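Local structure of beta-lactamase domain protein (5I0P) at residues A[16-21]-A[234-239]; A[22-27]-A[277-282]; A[31-36]-A[272-277]; A[226-231]-A[265-270]. The protein binds two zinc ions and, as a member of the metallo-beta-lactamase superfamily, probably acts as a metal-dependent hydrolase. One frame throughout, in Å; residues are numbered along the deposited sequence.

In the fold
The four contacts gather round strand 272-275 and the turn that follows it. Contact 2 and contact 3 have centres about 8 Å apart and share His277, a ligand of one zinc ion; their strands 272-275 and 281-282 are neighbours, joined by Phe281 O to Val273 N at 2.8 Å. Segment 16-21 of contact 1 runs directly into segment 22-27 of contact 2, and Asp17 O meets Arg282 N at 2.8 Å, while the side chain of Pro236 lies about 6 Å from that of His277. Contact 4 is on the far flank of strand 272-275, its centre about 12 Å from that of contact 3; there Leu272 O lies 2.7 Å from Leu228 N.

Contact 1: A[16-21]-A[234-239]; sequences LDYPFA and VLPRIS
Leu16 and Tyr18 both meet CB of Pro236, so one ring carbon receives two side chains of the N-terminal loop. The leucine makes the closer approach, its CD1 lying 3.5 Å from Pro236 CB, and the same methyl passes 3.7 Å from Pro236 O. Its side chain runs at about a right angle to the proline ring. With CG anti to the carbonyl carbon (chi1 -51°) and CD1 continuing the chain outward in extended form, the leucine sends this one methyl to the proline. Tyr18 contributes the far end of its side chain: OH is 3.8 Å from Pro236 CB, whereas CE1 stands back at 4.5 Å. The approach is oblique, plain van der Waals packing. Proline suits this place because its closed ring offers compact aliphatic carbon on a rigid backbone.

Behind the first shell, Tyr18 begins a type I beta turn that ends at Ala21, closed by the bond from Ala21 N to Tyr18 O at 3.0 Å. On the opposite segment, Leu235 O accepts a hydrogen bond from Arg287 of helix 284-308, which Leu16 also touches. The contact packs the N-terminal loop on the loop that follows zinc ligand Asp232, with the Pro236 side chain about 6 Å from that of zinc ligand His277. Pro236 packs between the N-terminal loop and the edge of the six-stranded sheet, touching Phe281 of strand 281-282 and Pro275 of strand 272-275.

Contact 2: A[22-27]-A[277-282]; sequences DTLPAA and HGKPFR. With ZN (zinc ion), chain F.
Lys279 meets Leu24, Thr23 and Asp22 in turn along its length, the contact changing from apolar to polar. Along the methylenes, Leu24 CD2 lies 3.9 Å from Lys279 CD and 4.1 Å from CG, the two side chains running at about a right angle, while Thr23 O comes within 4.0 Å of the same CD. Lysine suits this surface place: its aliphatic stem packs and still delivers charge to the far end.

Between the two segments the polar link runs through water, while the firm hold on NZ is its direct bond to Ala21 O. One water accepts from Lys279 NZ at 2.9 Å and donates to Asp22 O at 3.0 Å; a second donates to Asp22 OD2 at 2.8 Å, but its link to Lys279 NZ is weak. Asp22 OD2 and Lys279 NZ stay 5.0 Å apart, so any attraction between them is probably felt through water. A bend at chi3 (-70°) turns the ammonium end toward the loop, where it also forms a cation-pi contact with Tyr18.

His277 at the start of the second segment binds metal, its NE2 holding zinc at 2.3 Å. Beyond Lys279, Pro280 packs on Trp39 of strand 37-43, and the short, weakly bonded strand 281-282 lies at the edge of the six-stranded sheet, beside strand 272-275, with Asp17 bonded to Arg282 from the N-terminal loop.

Contact 3: A[31-36]-A[272-277]; sequences FEVAPG and LVLPSH. With ZN (zinc ion), chain F.
Val33 and Leu274 mark the nearest approach of the two backbones, with CA atoms 8.7 Å apart, a separation bridged by side chains meeting end to end and too wide for strand pairing. The central meeting is tip to tip. Val33 CG2 stands 4.0 Å from Leu274 CD1 and 4.1 Å from CD2, so one valine methyl faces the fork of the leucine. A chi1 of -67° sets CG1 anti to the carbonyl carbon and leaves CG2 flanked by both backbone arms, aimed at the leucine. Leu272, two residues earlier on the same face of its strand, meets backbone rather than a side chain: its CG, anti to the backbone N (chi1 179°), carries CD2 to 3.8 Å from Val33 O. Branched aliphatic residues suit this buried interface: a short valine on one side and two longer leucines on the other fill the gap with side chains that bring no polar groups of their own.

The chain turns a corner at Val33, and Val33 with Ala34 forms a classic beta bulge opposite Val37, which Leu274 also touches. Strand 31-34 is an outermost strand of the seven-stranded sheet, and strand 272-275 belongs to the six-stranded one. Their side chains therefore pack one sheet against the other in the alpha-beta/beta-alpha sandwich of the metallo-beta-lactamase fold, where strand 272-275 runs on to His277 at the zinc site.

Contact 4: A[226-231]-A[265-270]; sequences GVLISG and ETMAPD
Asp270 O is approached from two directions: Arg282 NE donates a hydrogen bond to it, and a water that also reaches Gly226 O lies on the side of the other segment. The contact joins the first strand of a beta-alpha-beta crossover to its closing loop: strand 227-231 leads through helices 253-260 and 262-265 to its parallel neighbour 272-275. The water is nearer to Gly226 O, at 2.8 Å, than to Asp270 O, at 3.3 Å. More acceptors surround it than it has protons, so it probably divides its donation among them. The two carbonyl oxygens, Gly226 O and Asp270 O, stand 4.4 Å apart; the water sits to one side of both and bridges them, which probably eases the repulsion of the two carbonyls.

Gly226 suits the start of the strand for conformational reasons. Its phi is positive, and at its backbone angles a CB would press on the preceding carbonyl; it forms a G1 beta bulge with Val227 against strand 217-222.

Farther along, the contact becomes apolar and buried. Leu228 and Met267 run at about a right angle, both resting also on His221 of strand 217-222. Leucine gives a branched end to receive the slim thioether, and methionine has the length to reach it from the loop. The methionine is extended beyond CG (chi3 -176°), so sulfur and methyl arrive in line: Leu228 CD1 lies 3.9 Å from Met267 SD and 3.8 Å from its CE, whereas Leu228 CD2 reaches only the sulfur, Met267 SD, at 4.2 Å.

Contact 1: A[16-21]-A[234-239]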
loop_
_atom_site.group_PDB
_atom_site.type_symbol
_atom_site.label_atom_id
_atom_site.label_comp_id
_atom_site.label_asym_id
_atom_site.label_seq_id
_atom_site.Cartn_x
_atom_site.Cartn_y
_atom_site.Cartn_z
ATOM N N LEU A 16 -1.704 -17.362 -11.419
ATOM C CA LEU A 16 -2.052 -16.053 -11.954
ATOM C C LEU A 16 -1.677 -15.974 -13.420
ATOM O O LEU A 16 -0.847 -16.740 -13.919
ATOM C CB LEU A 16 -1.351 -14.924 -11.193
ATOM C CG LEU A 16 -1.482 -14.943 -9.665
ATOM C CD1 LEU A 16 -0.742 -13.764 -8.986
ATOM C CD2 LEU A 16 -2.961 -15.006 -9.304
ATOM N N ASP A 17 -2.323 -15.036 -14.112
ATOM C CA ASP A 17 -2.091 -14.778 -15.530
ATOM C C ASP A 17 -1.403 -13.424 -15.629
ATOM O O ASP A 17 -1.923 -12.417 -15.134
ATOM C CB ASP A 17 -3.402 -14.807 -16.318
ATOM C CG ASP A 17 -3.295 -14.089 -17.682
ATOM O OD1 ASP A 17 -2.317 -14.363 -18.420
ATOM O OD2 ASP A 17 -4.181 -13.248 -18.023
ATOM N N TYR A 18 -0.192 -13.426 -16.137
ATOM C CA TYR A 18 0.523 -12.195 -16.417
ATOM C C TYR A 18 0.341 -11.845 -17.865
ATOM O O TYR A 18 1.111 -12.331 -18.717
ATOM C CB TYR A 18 2.010 -12.333 -16.087
ATOM C CG TYR A 18 2.223 -12.503 -14.609
ATOM C CD1 TYR A 18 2.025 -11.435 -13.743
ATOM C CD2 TYR A 18 2.624 -13.713 -14.081
ATOM C CE1 TYR A 18 2.201 -11.574 -12.395
ATOM C CE2 TYR A 18 2.806 -13.867 -12.741
ATOM C CZ TYR A 18 2.595 -12.790 -11.896
ATOM O OH TYR A 18 2.784 -12.912 -10.557
ATOM N N PRO A 19 -0.576 -10.935 -18.197
ATOM C CA PRO A 19 -0.841 -10.628 -19.617
ATOM C C PRO A 19 0.359 -10.097 -20.378
ATOM O O PRO A 19 0.345 -10.150 -21.608
ATOM C CB PRO A 19 -1.947 -9.570 -19.554
ATOM C CG PRO A 19 -1.820 -8.981 -18.156
ATOM C CD PRO A 19 -1.376 -10.108 -17.282
ATOM N N PHE A 20 1.386 -9.563 -19.722
ATOM C CA PHE A 20 2.538 -9.056 -20.454
ATOM C C PHE A 20 3.784 -9.896 -20.225
ATOM O O PHE A 20 4.881 -9.456 -20.567
ATOM C CB PHE A 20 2.788 -7.587 -20.096
ATOM C CG PHE A 20 1.534 -6.746 -20.139
ATOM C CD1 PHE A 20 0.947 -6.427 -21.357
ATOM C CD2 PHE A 20 0.894 -6.342 -18.956
ATOM C CE1 PHE A 20 -0.230 -5.682 -21.403
ATOM C CE2 PHE A 20 -0.263 -5.593 -18.989
ATOM C CZ PHE A 20 -0.843 -5.258 -20.211
ATOM N N ALA A 21 3.633 -11.097 -19.667
ATOM C CA ALA A 21 4.702 -12.099 -19.613
ATOM C C ALA A 21 5.906 -11.464 -18.920
ATOM O O ALA A 21 5.741 -10.894 -17.831
ATOM C CB ALA A 21 4.943 -12.645 -21.018
ATOM N N VAL A 234 -3.702 -5.681 -2.788
ATOM C CA VAL A 234 -3.608 -6.991 -3.454
ATOM C C VAL A 234 -2.308 -7.015 -4.242
ATOM O O VAL A 234 -2.207 -6.376 -5.303
ATOM C CB VAL A 234 -4.791 -7.292 -4.388
ATOM C CG1 VAL A 234 -4.721 -8.751 -4.853
ATOM C CG2 VAL A 234 -6.153 -6.945 -3.731
ATOM N N LEU A 235 -1.318 -7.742 -3.731
ATOM C CA LEU A 235 -0.074 -7.884 -4.429
ATOM C C LEU A 235 0.084 -9.324 -4.931
ATOM O O LEU A 235 -0.280 -10.267 -4.224
ATOM C CB LEU A 235 1.101 -7.504 -3.539
ATOM C CG LEU A 235 0.971 -6.123 -2.913
ATOM C CD1 LEU A 235 2.046 -5.907 -1.824
ATOM C CD2 LEU A 235 1.028 -5.059 -3.945
ATOM N N PRO A 236 0.538 -9.515 -6.178
ATOM C CA PRO A 236 0.522 -10.876 -6.739
ATOM C C PRO A 236 1.523 -11.807 -6.084
ATOM O O PRO A 236 1.239 -13.000 -5.960
ATOM C CB PRO A 236 0.796 -10.656 -8.252
ATOM C CG PRO A 236 1.513 -9.363 -8.342
ATOM C CD PRO A 236 0.895 -8.505 -7.201
ATOM N N ARG A 237 2.695 -11.329 -5.686
ATOM C CA ARG A 237 3.696 -12.269 -5.212
ATOM C C ARG A 237 3.977 -12.180 -3.719
ATOM O O ARG A 237 4.518 -13.138 -3.160
ATOM C CB ARG A 237 5.017 -12.106 -5.992
ATOM N N ILE A 238 3.695 -11.060 -3.067
ATOM C CA ILE A 238 4.055 -10.915 -1.667
ATOM C C ILE A 238 2.809 -10.582 -0.864
ATOM O O ILE A 238 1.835 -10.041 -1.385
ATOM C CB ILE A 238 5.133 -9.847 -1.463
ATOM C CG1 ILE A 238 4.579 -8.478 -1.750
ATOM C CG2 ILE A 238 6.290 -10.053 -2.457
ATOM C CD1 ILE A 238 5.616 -7.411 -1.619
ATOM N N SER A 239 2.848 -10.888 0.426
ATOM C CA SER A 239 1.674 -10.527 1.199
ATOM C C SER A 239 1.736 -9.051 1.612
ATOM O O SER A 239 2.785 -8.398 1.574
ATOM C CB SER A 239 1.522 -11.430 2.419
ATOM O OG SER A 239 2.632 -11.269 3.256
#

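Contact 2: A[22-27]-A[277-282]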
loop_
_atom_site.group_PDB
_atom_site.type_symbol
_atom_site.label_atom_id
_atom_site.label_comp_id
_atom_site.label_asym_id
_atom_site.label_seq_id
_atom_site.Cartn_x
_atom_site.Cartn_y
_atom_site.Cartn_z
ATOM N N ASP A 22 7.094 -11.452 -19.530
ATOM C CA ASP A 22 8.290 -11.022 -18.821
ATOM C C ASP A 22 8.470 -9.522 -18.876
ATOM O O ASP A 22 9.456 -9.012 -18.336
ATOM C CB ASP A 22 9.527 -11.655 -19.459
ATOM C CG ASP A 22 9.376 -13.119 -19.667
ATOM O OD1 ASP A 22 9.128 -13.509 -20.841
ATOM O OD2 ASP A 22 9.484 -13.879 -18.673
ATOM N N THR A 23 7.515 -8.818 -19.467
ATOM C CA THR A 23 7.633 -7.380 -19.618
ATOM C C THR A 23 7.762 -6.715 -18.265
ATOM O O THR A 23 6.971 -6.972 -17.350
ATOM C CB THR A 23 6.414 -6.830 -20.338
ATOM O OG1 THR A 23 6.365 -7.392 -21.645
ATOM C CG2 THR A 23 6.475 -5.308 -20.415
ATOM N N LEU A 24 8.803 -5.898 -18.141
ATOM C CA LEU A 24 9.031 -5.003 -17.039
ATOM C C LEU A 24 9.465 -3.738 -17.757
ATOM O O LEU A 24 10.442 -3.779 -18.520
ATOM C CB LEU A 24 10.121 -5.488 -16.100
ATOM C CG LEU A 24 9.900 -6.821 -15.444
ATOM C CD1 LEU A 24 11.265 -7.342 -14.981
ATOM C CD2 LEU A 24 8.976 -6.528 -14.246
ATOM N N PRO A 25 8.848 -2.603 -17.486
ATOM C CA PRO A 25 9.340 -1.368 -18.094
ATOM C C PRO A 25 10.715 -1.015 -17.556
ATOM O O PRO A 25 10.993 -1.177 -16.370
ATOM C CB PRO A 25 8.265 -0.329 -17.731
ATOM C CG PRO A 25 7.619 -0.834 -16.515
ATOM C CD PRO A 25 7.684 -2.363 -16.614
ATOM N N ALA A 26 11.581 -0.561 -18.455
ATOM C CA ALA A 26 12.891 -0.060 -18.077
ATOM C C ALA A 26 12.772 1.226 -17.274
ATOM O O ALA A 26 11.813 1.987 -17.407
ATOM C CB ALA A 26 13.725 0.218 -19.326
ATOM N N ALA A 27 13.754 1.456 -16.410
ATOM C CA ALA A 27 13.739 2.673 -15.614
ATOM C C ALA A 27 13.828 3.877 -16.534
ATOM O O ALA A 27 14.621 3.895 -17.476
ATOM C CB ALA A 27 14.893 2.699 -14.606
ATOM N N HIS A 277 3.570 -3.554 -6.439
ATOM C CA HIS A 277 4.760 -4.394 -6.410
ATOM C C HIS A 277 4.405 -5.722 -7.069
ATOM O O HIS A 277 3.372 -6.310 -6.743
ATOM C CB HIS A 277 5.285 -4.582 -4.972
ATOM C CG HIS A 277 5.331 -3.303 -4.187
ATOM N ND1 HIS A 277 6.410 -2.438 -4.215
ATOM C CD2 HIS A 277 4.427 -2.740 -3.348
ATOM C CE1 HIS A 277 6.172 -1.403 -3.422
ATOM N NE2 HIS A 277 4.973 -1.557 -2.893
ATOM N N GLY A 278 5.260 -6.198 -7.978
ATOM C CA GLY A 278 4.917 -7.316 -8.839
ATOM C C GLY A 278 4.589 -6.835 -10.236
ATOM O O GLY A 278 5.013 -5.765 -10.653
ATOM N N LYS A 279 3.807 -7.642 -10.962
ATOM C CA LYS A 279 3.470 -7.339 -12.351
ATOM C C LYS A 279 1.960 -7.267 -12.519
ATOM O O LYS A 279 1.227 -7.892 -11.747
ATOM C CB LYS A 279 4.071 -8.370 -13.352
ATOM C CG LYS A 279 5.574 -8.493 -13.186
ATOM C CD LYS A 279 6.333 -9.358 -14.173
ATOM C CE LYS A 279 6.096 -10.808 -14.064
ATOM N NZ LYS A 279 7.023 -11.412 -15.032
ATOM N N PRO A 280 1.468 -6.492 -13.494
ATOM C CA PRO A 280 0.031 -6.535 -13.816
ATOM C C PRO A 280 -0.406 -7.978 -14.035
ATOM O O PRO A 280 0.330 -8.799 -14.602
ATOM C CB PRO A 280 -0.080 -5.715 -15.113
ATOM C CG PRO A 280 1.090 -4.776 -15.099
ATOM C CD PRO A 280 2.204 -5.514 -14.320
ATOM N N PHE A 281 -1.594 -8.305 -13.537
ATOM C CA PHE A 281 -2.041 -9.684 -13.597
ATOM C C PHE A 281 -3.563 -9.758 -13.577
ATOM O O PHE A 281 -4.262 -8.834 -13.153
ATOM C CB PHE A 281 -1.478 -10.508 -12.445
ATOM C CG PHE A 281 -2.119 -10.217 -11.118
ATOM C CD1 PHE A 281 -1.688 -9.165 -10.337
ATOM C CD2 PHE A 281 -3.155 -11.002 -10.650
ATOM C CE1 PHE A 281 -2.250 -8.931 -9.089
ATOM C CE2 PHE A 281 -3.735 -10.739 -9.400
ATOM C CZ PHE A 281 -3.279 -9.705 -8.639
ATOM N N ARG A 282 -4.061 -10.880 -14.062
ATOM C CA ARG A 282 -5.451 -11.250 -13.919
ATOM C C ARG A 282 -5.522 -12.468 -13.004
ATOM O O ARG A 282 -4.630 -13.325 -13.007
ATOM C CB ARG A 282 -6.085 -11.547 -15.285
ATOM C CG ARG A 282 -6.324 -10.305 -16.123
ATOM C CD ARG A 282 -7.152 -10.522 -17.412
ATOM N NE ARG A 282 -7.554 -9.207 -17.930
ATOM C CZ ARG A 282 -6.831 -8.455 -18.765
ATOM N NH1 ARG A 282 -5.674 -8.914 -19.212
ATOM N NH2 ARG A 282 -7.260 -7.246 -19.151
HETATM ZN ZN ZN F . 4.099 -0.262 -1.238
HETATM O O HOH W 1 9.704 -10.743 -15.913
HETATM O O HOH W 2 7.128 -13.991 -17.138
#

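Contact 3: A[31-36]-A[272-277]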
loop_
_atom_site.group_PDB
_atom_site.type_symbol
_atom_site.label_atom_id
_atom_site.label_comp_id
_atom_site.label_asym_id
_atom_site.label_seq_id
_atom_site.Cartn_x
_atom_site.Cartn_y
_atom_site.Cartn_z
ATOM N N PHE A 31 5.390 1.628 -19.992
ATOM C CA PHE A 31 4.795 0.554 -20.770
ATOM C C PHE A 31 3.279 0.699 -20.663
ATOM O O PHE A 31 2.730 0.823 -19.564
ATOM C CB PHE A 31 5.280 -0.837 -20.324
ATOM C CG PHE A 31 4.710 -1.952 -21.142
ATOM C CD1 PHE A 31 3.539 -2.585 -20.753
ATOM C CD2 PHE A 31 5.323 -2.332 -22.351
ATOM C CE1 PHE A 31 2.996 -3.605 -21.510
ATOM C CE2 PHE A 31 4.793 -3.369 -23.137
ATOM C CZ PHE A 31 3.626 -4.008 -22.721
ATOM N N GLU A 32 2.607 0.681 -21.810
ATOM C CA GLU A 32 1.166 0.893 -21.866
ATOM C C GLU A 32 0.453 -0.404 -21.512
ATOM O O GLU A 32 0.440 -1.355 -22.297
ATOM C CB GLU A 32 0.731 1.381 -23.245
ATOM C CG GLU A 32 -0.668 1.988 -23.208
ATOM C CD GLU A 32 -1.164 2.465 -24.543
ATOM O OE1 GLU A 32 -1.103 1.671 -25.504
ATOM O OE2 GLU A 32 -1.637 3.623 -24.629
ATOM N N VAL A 33 -0.150 -0.448 -20.328
ATOM C CA VAL A 33 -0.842 -1.664 -19.923
ATOM C C VAL A 33 -2.295 -1.653 -20.374
ATOM O O VAL A 33 -2.961 -2.699 -20.371
ATOM C CB VAL A 33 -0.680 -1.834 -18.404
ATOM C CG1 VAL A 33 0.772 -2.106 -18.090
ATOM C CG2 VAL A 33 -1.187 -0.585 -17.682
ATOM N N ALA A 34 -2.796 -0.505 -20.788
ATOM C CA ALA A 34 -4.169 -0.325 -21.222
ATOM C C ALA A 34 -4.245 1.050 -21.874
ATOM O O ALA A 34 -3.392 1.904 -21.596
ATOM C CB ALA A 34 -5.153 -0.454 -20.034
ATOM N N PRO A 35 -5.210 1.271 -22.771
ATOM C CA PRO A 35 -5.260 2.549 -23.501
ATOM C C PRO A 35 -5.302 3.722 -22.533
ATOM O O PRO A 35 -6.146 3.786 -21.636
ATOM C CB PRO A 35 -6.544 2.425 -24.327
ATOM C CG PRO A 35 -6.754 0.934 -24.475
ATOM C CD PRO A 35 -6.284 0.351 -23.185
ATOM N N GLY A 36 -4.328 4.615 -22.666
ATOM C CA GLY A 36 -4.206 5.721 -21.744
ATOM C C GLY A 36 -3.649 5.390 -20.369
ATOM O O GLY A 36 -3.633 6.272 -19.498
ATOM N N LEU A 272 -8.130 -6.700 -14.706
ATOM C CA LEU A 272 -6.714 -6.420 -14.767
ATOM C C LEU A 272 -6.350 -5.720 -13.469
ATOM O O LEU A 272 -6.963 -4.713 -13.121
ATOM C CB LEU A 272 -6.405 -5.539 -15.978
ATOM C CG LEU A 272 -4.955 -5.128 -16.170
ATOM C CD1 LEU A 272 -4.109 -6.394 -16.261
ATOM C CD2 LEU A 272 -4.784 -4.238 -17.428
ATOM N N VAL A 273 -5.462 -6.321 -12.696
ATOM C CA VAL A 273 -4.965 -5.746 -11.454
ATOM C C VAL A 273 -3.628 -5.080 -11.736
ATOM O O VAL A 273 -2.740 -5.687 -12.349
ATOM C CB VAL A 273 -4.819 -6.813 -10.356
ATOM C CG1 VAL A 273 -4.457 -6.160 -9.038
ATOM C CG2 VAL A 273 -6.108 -7.635 -10.234
ATOM N N LEU A 274 -3.487 -3.821 -11.308
ATOM C CA LEU A 274 -2.237 -3.080 -11.402
ATOM C C LEU A 274 -1.693 -2.886 -9.993
ATOM O O LEU A 274 -2.103 -1.970 -9.274
ATOM C CB LEU A 274 -2.447 -1.747 -12.124
ATOM C CG LEU A 274 -3.109 -1.894 -13.510
ATOM C CD1 LEU A 274 -3.278 -0.568 -14.256
ATOM C CD2 LEU A 274 -2.303 -2.797 -14.360
ATOM N N PRO A 275 -0.822 -3.763 -9.523
ATOM C CA PRO A 275 -0.346 -3.683 -8.144
ATOM C C PRO A 275 0.926 -2.862 -8.071
ATOM O O PRO A 275 1.679 -2.739 -9.040
ATOM C CB PRO A 275 -0.043 -5.140 -7.807
ATOM C CG PRO A 275 0.557 -5.647 -9.167
ATOM C CD PRO A 275 -0.220 -4.894 -10.252
ATOM N N SER A 276 1.168 -2.324 -6.883
ATOM C CA SER A 276 2.326 -1.465 -6.733
ATOM C C SER A 276 3.628 -2.238 -6.629
ATOM O O SER A 276 4.692 -1.627 -6.723
ATOM C CB SER A 276 2.117 -0.535 -5.555
ATOM O OG SER A 276 1.098 0.392 -5.944
ATOM N N HIS A 277 3.570 -3.554 -6.439
ATOM C CA HIS A 277 4.760 -4.394 -6.410
ATOM C C HIS A 277 4.405 -5.722 -7.069
ATOM O O HIS A 277 3.372 -6.310 -6.743
ATOM C CB HIS A 277 5.285 -4.582 -4.972
ATOM C CG HIS A 277 5.331 -3.303 -4.187
ATOM N ND1 HIS A 277 6.410 -2.438 -4.215
ATOM C CD2 HIS A 277 4.427 -2.740 -3.348
ATOM C CE1 HIS A 277 6.172 -1.403 -3.422
ATOM N NE2 HIS A 277 4.973 -1.557 -2.893
HETATM ZN ZN ZN F . 4.099 -0.262 -1.238
#

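Contact 4: A[226-231]-A[265-270]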
loop_
_atom_site.group_PDB
_atom_site.type_symbol
_atom_site.label_atom_id
_atom_site.label_comp_id
_atom_site.label_asym_id
_atom_site.label_seq_id
_atom_site.Cartn_x
_atom_site.Cartn_y
_atom_site.Cartn_z
ATOM N N GLY A 226 -12.801 -2.878 -16.536
ATOM C CA GLY A 226 -12.227 -3.928 -15.718
ATOM C C GLY A 226 -10.763 -3.740 -15.368
ATOM O O GLY A 226 -9.955 -4.653 -15.570
ATOM N N VAL A 227 -10.403 -2.590 -14.806
ATOM C CA VAL A 227 -9.031 -2.327 -14.389
ATOM C C VAL A 227 -9.032 -1.950 -12.924
ATOM O O VAL A 227 -9.928 -1.230 -12.472
ATOM C CB VAL A 227 -8.379 -1.198 -15.200
ATOM C CG1 VAL A 227 -6.914 -1.046 -14.759
ATOM C CG2 VAL A 227 -8.570 -1.427 -16.724
ATOM N N LEU A 228 -8.037 -2.437 -12.177
ATOM C CA LEU A 228 -7.940 -2.155 -10.748
ATOM C C LEU A 228 -6.526 -1.709 -10.417
ATOM O O LEU A 228 -5.590 -2.510 -10.522
ATOM C CB LEU A 228 -8.328 -3.388 -9.935
ATOM C CG LEU A 228 -8.194 -3.204 -8.427
ATOM C CD1 LEU A 228 -9.281 -2.289 -7.893
ATOM C CD2 LEU A 228 -8.172 -4.534 -7.699
ATOM N N ILE A 229 -6.359 -0.444 -10.014
ATOM C CA ILE A 229 -5.107 -0.012 -9.383
ATOM C C ILE A 229 -5.187 -0.403 -7.909
ATOM O O ILE A 229 -5.966 0.165 -7.142
ATOM C CB ILE A 229 -4.845 1.488 -9.561
ATOM C CG1 ILE A 229 -4.581 1.768 -11.050
ATOM C CG2 ILE A 229 -3.680 1.947 -8.696
ATOM C CD1 ILE A 229 -4.602 3.222 -11.470
ATOM N N SER A 230 -4.412 -1.411 -7.517
ATOM C CA SER A 230 -4.688 -2.063 -6.251
ATOM C C SER A 230 -3.832 -1.545 -5.110
ATOM O O SER A 230 -4.095 -1.910 -3.958
ATOM C CB SER A 230 -4.516 -3.583 -6.371
ATOM O OG SER A 230 -3.180 -3.954 -6.581
ATOM N N GLY A 231 -2.870 -0.665 -5.384
ATOM C CA GLY A 231 -2.010 -0.180 -4.310
ATOM C C GLY A 231 -1.271 -1.352 -3.694
ATOM O O GLY A 231 -0.768 -2.240 -4.393
ATOM N N GLU A 265 -12.778 -9.342 -4.112
ATOM C CA GLU A 265 -13.294 -10.685 -4.374
ATOM C C GLU A 265 -14.519 -10.653 -5.282
ATOM O O GLU A 265 -14.710 -11.555 -6.104
ATOM C CB GLU A 265 -13.660 -11.375 -3.059
ATOM C CG GLU A 265 -12.659 -12.366 -2.499
ATOM C CD GLU A 265 -12.962 -12.746 -1.039
ATOM O OE1 GLU A 265 -13.525 -11.911 -0.292
ATOM O OE2 GLU A 265 -12.633 -13.883 -0.630
ATOM N N THR A 266 -15.374 -9.644 -5.143
ATOM C CA THR A 266 -16.612 -9.653 -5.916
ATOM C C THR A 266 -16.466 -9.016 -7.288
ATOM O O THR A 266 -17.413 -9.087 -8.078
ATOM C CB THR A 266 -17.756 -8.932 -5.171
ATOM O OG1 THR A 266 -17.315 -7.641 -4.721
ATOM C CG2 THR A 266 -18.264 -9.769 -4.000
ATOM N N MET A 267 -15.327 -8.388 -7.577
ATOM C CA MET A 267 -15.092 -7.755 -8.861
ATOM C C MET A 267 -14.950 -8.830 -9.950
ATOM O O MET A 267 -14.870 -10.025 -9.672
ATOM C CB MET A 267 -13.838 -6.884 -8.811
ATOM C CG MET A 267 -13.912 -5.657 -7.904
ATOM S SD MET A 267 -12.329 -4.775 -7.788
ATOM C CE MET A 267 -12.652 -3.481 -6.586
ATOM N N ALA A 268 -14.948 -8.388 -11.206
ATOM C CA ALA A 268 -14.961 -9.313 -12.334
ATOM C C ALA A 268 -13.733 -10.220 -12.314
ATOM O O ALA A 268 -12.619 -9.761 -12.028
ATOM C CB ALA A 268 -14.988 -8.545 -13.657
ATOM N N PRO A 269 -13.897 -11.497 -12.652
ATOM C CA PRO A 269 -12.754 -12.424 -12.649
ATOM C C PRO A 269 -11.617 -11.987 -13.540
ATOM O O PRO A 269 -10.453 -12.211 -13.200
ATOM C CB PRO A 269 -13.373 -13.721 -13.188
ATOM C CG PRO A 269 -14.766 -13.634 -12.821
ATOM C CD PRO A 269 -15.150 -12.182 -12.968
ATOM N N ASP A 270 -11.927 -11.368 -14.680
ATOM C CA ASP A 270 -10.929 -10.985 -15.666
ATOM C C ASP A 270 -10.366 -9.614 -15.397
ATOM O O ASP A 270 -9.723 -9.039 -16.279
ATOM C CB ASP A 270 -11.535 -10.995 -17.073
ATOM C CG ASP A 270 -12.583 -9.907 -17.263
ATOM O OD1 ASP A 270 -13.234 -9.506 -16.275
ATOM O OD2 ASP A 270 -12.743 -9.433 -18.405
HETATM O O HOH W 3 -9.684 -6.234 -17.922
#